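Local coordinates for cadherin-23 (Mus musculus, PDB 5UZ8), which is a calcium-binding adhesion protein of hearing, probably carrying mechanical force through a long row of extracellular cadherin repeats, at residues Leu258-Phe270 with Gln282-Val296. Sequence-based numbering, arbitrary orientation.
Sequences LTYSLEGPGMEAF and QRPLQSYERFNLTVV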
# COMPACT_ATOMS: atom_id res chain seq x y z
N LEU A 258 25.87 0.32 -28.30
CA LEU A 258 26.56 1.35 -29.08
C LEU A 258 27.19 0.81 -30.33
O LEU A 258 27.77 -0.29 -30.32
CB LEU A 258 27.65 2.01 -28.23
CG LEU A 258 27.19 2.64 -26.93
CD1 LEU A 258 28.37 3.19 -26.13
CD2 LEU A 258 26.17 3.73 -27.20
N THR A 259 27.11 1.58 -31.40
CA THR A 259 27.82 1.25 -32.61
C THR A 259 28.71 2.44 -32.98
O THR A 259 28.29 3.61 -32.86
CB THR A 259 26.86 0.84 -33.75
OG1 THR A 259 25.87 1.83 -33.92
CG2 THR A 259 26.14 -0.43 -33.41
N TYR A 260 29.93 2.15 -33.42
CA TYR A 260 30.94 3.18 -33.75
C TYR A 260 31.05 3.41 -35.25
O TYR A 260 30.93 2.50 -36.05
CB TYR A 260 32.30 2.75 -33.24
CG TYR A 260 32.31 2.58 -31.75
CD1 TYR A 260 32.51 3.67 -30.91
CD2 TYR A 260 32.06 1.34 -31.18
CE1 TYR A 260 32.50 3.50 -29.53
CE2 TYR A 260 32.03 1.18 -29.80
CZ TYR A 260 32.24 2.27 -28.98
OH TYR A 260 32.21 2.12 -27.59
N SER A 261 31.31 4.66 -35.62
CA SER A 261 31.56 5.02 -36.99
C SER A 261 32.58 6.15 -36.99
O SER A 261 32.87 6.73 -35.92
CB SER A 261 30.26 5.43 -37.69
OG SER A 261 29.65 6.52 -37.00
N LEU A 262 33.16 6.40 -38.15
CA LEU A 262 34.04 7.54 -38.38
C LEU A 262 33.41 8.54 -39.34
O LEU A 262 32.68 8.16 -40.27
CB LEU A 262 35.35 7.08 -39.02
CG LEU A 262 36.12 6.05 -38.22
CD1 LEU A 262 37.39 5.64 -38.94
CD2 LEU A 262 36.42 6.57 -36.82
N GLU A 263 33.78 9.80 -39.14
CA GLU A 263 33.31 10.93 -39.97
C GLU A 263 34.46 11.87 -40.28
O GLU A 263 35.52 11.84 -39.62
CB GLU A 263 32.19 11.70 -39.25
CG GLU A 263 30.82 11.11 -39.43
CD GLU A 263 29.75 11.87 -38.66
OE1 GLU A 263 30.02 12.98 -38.14
OE2 GLU A 263 28.63 11.34 -38.54
N GLY A 264 34.28 12.65 -41.34
CA GLY A 264 35.19 13.74 -41.67
C GLY A 264 36.36 13.35 -42.56
O GLY A 264 36.44 12.21 -42.98
N PRO A 265 37.29 14.30 -42.82
CA PRO A 265 38.31 14.24 -43.87
C PRO A 265 39.30 13.08 -43.85
O PRO A 265 40.03 12.88 -44.82
CB PRO A 265 39.07 15.57 -43.70
CG PRO A 265 38.73 16.01 -42.32
CD PRO A 265 37.31 15.63 -42.18
N GLY A 266 39.33 12.29 -42.80
CA GLY A 266 40.16 11.10 -42.84
C GLY A 266 39.43 9.79 -42.84
O GLY A 266 40.06 8.74 -42.70
N MET A 267 38.11 9.79 -42.94
CA MET A 267 37.44 8.54 -42.78
C MET A 267 38.01 7.51 -43.78
O MET A 267 38.39 6.44 -43.35
CB MET A 267 35.93 8.65 -42.82
CG MET A 267 35.36 9.08 -44.13
SD MET A 267 33.67 9.58 -43.82
CE MET A 267 32.86 7.99 -43.71
N GLU A 268 38.19 7.89 -45.06
CA GLU A 268 38.64 6.94 -46.11
C GLU A 268 39.97 6.18 -45.87
O GLU A 268 40.17 5.10 -46.42
CB GLU A 268 38.69 7.66 -47.48
CG GLU A 268 39.81 8.71 -47.70
CD GLU A 268 39.80 9.91 -46.74
OE1 GLU A 268 38.68 10.42 -46.39
OE2 GLU A 268 40.92 10.35 -46.30
N ALA A 269 40.86 6.74 -45.04
CA ALA A 269 42.13 6.09 -44.72
C ALA A 269 42.07 5.14 -43.51
O ALA A 269 43.05 4.44 -43.24
CB ALA A 269 43.22 7.12 -44.51
N PHE A 270 40.96 5.14 -42.78
CA PHE A 270 40.80 4.31 -41.59
C PHE A 270 39.45 3.63 -41.57
O PHE A 270 38.55 3.99 -42.33
CB PHE A 270 40.92 5.19 -40.34
CG PHE A 270 42.24 5.89 -40.21
CD1 PHE A 270 42.46 7.10 -40.83
CD2 PHE A 270 43.29 5.32 -39.49
CE1 PHE A 270 43.68 7.72 -40.75
CE2 PHE A 270 44.51 5.95 -39.38
CZ PHE A 270 44.71 7.16 -40.01
N GLN A 282 43.28 1.73 -43.37
CA GLN A 282 42.79 1.11 -44.63
C GLN A 282 43.92 1.04 -45.67
O GLN A 282 43.75 0.45 -46.74
CB GLN A 282 41.59 1.89 -45.23
CG GLN A 282 40.24 1.71 -44.52
CD GLN A 282 39.05 2.18 -45.37
OE1 GLN A 282 38.95 1.85 -46.56
NE2 GLN A 282 38.14 2.95 -44.76
N ARG A 283 45.07 1.64 -45.36
CA ARG A 283 46.20 1.70 -46.29
C ARG A 283 47.46 2.09 -45.54
O ARG A 283 47.38 2.64 -44.44
CB ARG A 283 45.92 2.75 -47.38
CG ARG A 283 45.72 4.18 -46.87
CD ARG A 283 45.62 5.13 -48.07
NE ARG A 283 45.33 6.50 -47.69
CZ ARG A 283 46.22 7.38 -47.22
NH1 ARG A 283 47.50 7.04 -47.04
NH2 ARG A 283 45.82 8.61 -46.92
N PRO A 284 48.63 1.87 -46.17
CA PRO A 284 49.83 2.50 -45.61
C PRO A 284 49.73 4.02 -45.58
O PRO A 284 49.08 4.61 -46.46
CB PRO A 284 50.96 2.06 -46.56
CG PRO A 284 50.29 1.39 -47.72
CD PRO A 284 48.93 0.97 -47.30
N LEU A 285 50.34 4.62 -44.56
CA LEU A 285 50.38 6.06 -44.45
C LEU A 285 51.81 6.51 -44.66
O LEU A 285 52.76 5.77 -44.30
CB LEU A 285 49.93 6.48 -43.05
CG LEU A 285 48.62 5.85 -42.55
CD1 LEU A 285 48.31 6.31 -41.13
CD2 LEU A 285 47.49 6.21 -43.48
N GLN A 286 51.97 7.69 -45.25
CA GLN A 286 53.26 8.32 -45.41
C GLN A 286 53.48 9.38 -44.32
O GLN A 286 52.52 9.91 -43.72
CB GLN A 286 53.43 8.90 -46.82
CG GLN A 286 53.55 7.80 -47.88
CD GLN A 286 53.89 8.32 -49.27
OE1 GLN A 286 54.22 9.50 -49.45
NE2 GLN A 286 53.88 7.41 -50.26
N SER A 287 54.74 9.68 -44.06
CA SER A 287 55.12 10.39 -42.83
C SER A 287 54.57 11.80 -42.74
O SER A 287 54.51 12.32 -41.66
CB SER A 287 56.65 10.46 -42.67
OG SER A 287 57.26 11.13 -43.77
N TYR A 288 54.28 12.44 -43.87
CA TYR A 288 53.70 13.77 -43.88
C TYR A 288 52.23 13.81 -43.41
O TYR A 288 51.71 14.89 -43.12
CB TYR A 288 53.83 14.42 -45.27
CG TYR A 288 52.84 13.86 -46.27
CD1 TYR A 288 53.12 12.69 -46.97
CD2 TYR A 288 51.59 14.49 -46.50
CE1 TYR A 288 52.21 12.15 -47.88
CE2 TYR A 288 50.68 13.94 -47.39
CZ TYR A 288 51.00 12.76 -48.07
OH TYR A 288 50.10 12.17 -48.93
N GLU A 289 51.55 12.66 -43.41
CA GLU A 289 50.08 12.63 -43.22
C GLU A 289 49.67 12.89 -41.77
O GLU A 289 50.33 12.42 -40.84
CB GLU A 289 49.50 11.31 -43.74
CG GLU A 289 49.85 11.07 -45.21
CD GLU A 289 48.96 10.05 -45.89
OE1 GLU A 289 49.44 8.95 -46.21
OE2 GLU A 289 47.75 10.35 -46.01
N ARG A 290 48.59 13.65 -41.60
CA ARG A 290 48.02 13.96 -40.28
C ARG A 290 46.51 14.00 -40.42
O ARG A 290 45.99 14.59 -41.37
CB ARG A 290 48.46 15.31 -39.76
CG ARG A 290 49.97 15.49 -39.63
CD ARG A 290 50.35 16.53 -38.54
NE ARG A 290 49.19 17.28 -38.04
CZ ARG A 290 48.85 17.45 -36.75
NH1 ARG A 290 49.61 16.98 -35.74
NH2 ARG A 290 47.75 18.14 -36.45
N PHE A 291 45.82 13.39 -39.48
CA PHE A 291 44.38 13.25 -39.57
C PHE A 291 43.79 13.73 -38.26
O PHE A 291 44.37 13.46 -37.19
CB PHE A 291 44.02 11.80 -39.77
CG PHE A 291 44.64 11.17 -40.97
CD1 PHE A 291 45.90 10.58 -40.89
CD2 PHE A 291 44.00 11.21 -42.20
CE1 PHE A 291 46.49 10.01 -42.00
CE2 PHE A 291 44.58 10.61 -43.30
CZ PHE A 291 45.83 10.03 -43.21
N ASN A 292 42.68 14.48 -38.34
CA ASN A 292 41.84 14.68 -37.14
C ASN A 292 40.47 14.12 -37.49
O ASN A 292 39.66 14.71 -38.17
CB ASN A 292 41.79 16.12 -36.62
CG ASN A 292 41.49 16.19 -35.11
OD1 ASN A 292 41.41 15.17 -34.43
ND2 ASN A 292 41.34 17.39 -34.59
N LEU A 293 40.27 12.89 -37.02
CA LEU A 293 39.08 12.10 -37.32
C LEU A 293 38.01 12.41 -36.30
O LEU A 293 38.32 12.84 -35.16
CB LEU A 293 39.39 10.61 -37.24
CG LEU A 293 40.56 10.13 -38.10
CD1 LEU A 293 40.89 8.65 -37.86
CD2 LEU A 293 40.24 10.40 -39.54
N THR A 294 36.76 12.25 -36.72
CA THR A 294 35.65 12.34 -35.80
C THR A 294 35.12 10.95 -35.57
O THR A 294 34.76 10.26 -36.54
CB THR A 294 34.54 13.23 -36.37
OG1 THR A 294 35.05 14.56 -36.50
CG2 THR A 294 33.38 13.27 -35.41
N VAL A 295 35.12 10.51 -34.32
CA VAL A 295 34.65 9.16 -33.95
C VAL A 295 33.26 9.36 -33.37
O VAL A 295 33.07 10.22 -32.50
CB VAL A 295 35.56 8.50 -32.92
CG1 VAL A 295 35.11 7.09 -32.59
CG2 VAL A 295 37.00 8.46 -33.43
N VAL A 296 32.30 8.59 -33.84
CA VAL A 296 30.91 8.72 -33.43
C VAL A 296 30.49 7.42 -32.77
O VAL A 296 30.78 6.36 -33.30
CB VAL A 296 30.00 8.94 -34.65
CG1 VAL A 296 28.55 9.20 -34.24
CG2 VAL A 296 30.54 10.05 -35.53
O HOH W 1 37.22 14.37 -39.04
O HOH W 2 43.33 9.82 -47.71
O HOH W 3 38.43 3.83 -47.88
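Ser261 and Glu263 pair with Val296 and Thr294 through four backbone hydrogen bonds, joining edge strand 259-263 antiparallel to strand 290-298 within one sheet of a Greek-key cadherin repeat. Between these pairs, Leu262 lies alongside Val295, its CD2 3.9 Å from Val295 CG2; their branched apolar chains pack together on a face where Leu262 also touches Val272. On the other face, the extended chain of exposed Glu263 slants across Val296 and lays its carboxylate end on the valine methyl, CD 3.7 Å from Val296 CG2.

Past the strand, a type I turn from Gly264 to Met267 and a short 3-10 segment lead to Phe270, which joins an apolar cluster. Its edge meets the face of Phe291 in a T-shaped stack, planes at 84°, with Phe270 CE1 3.5 Å above the middle of the Phe291 ring. Leu293 CD1 sits over one face of Phe270 as a CH-pi contact, and Leu285 CD1 reaches CZ. Gly266 fits tightly under Leu293 CD2, where a side chain would strike both Leu293 and Phe291.

Gln282 N bonds Ala269 O. In the conformer modelled here, its side chain is extended beyond CG (chi2 -164°), so that NE2 donates to Phe270 O at 2.7 Å, from above the carbonyl plane. Arg283 grips Glu289 end-on, NH1 and NH2 each meeting the syn lone pair of one carboxylate oxygen, while NH2 passes 3.8 Å from Ala269 CB, a side chain small enough to leave room. Gln286 N also donates to Glu289 OE1, from the anti side. A leucine in place of Arg283 would probably leave the Glu289 carboxylate without its charged mate and more able to turn. A water accepts from Arg283 NH2 at 2.9 Å while donating to Glu268 OE2 at 2.8 Å.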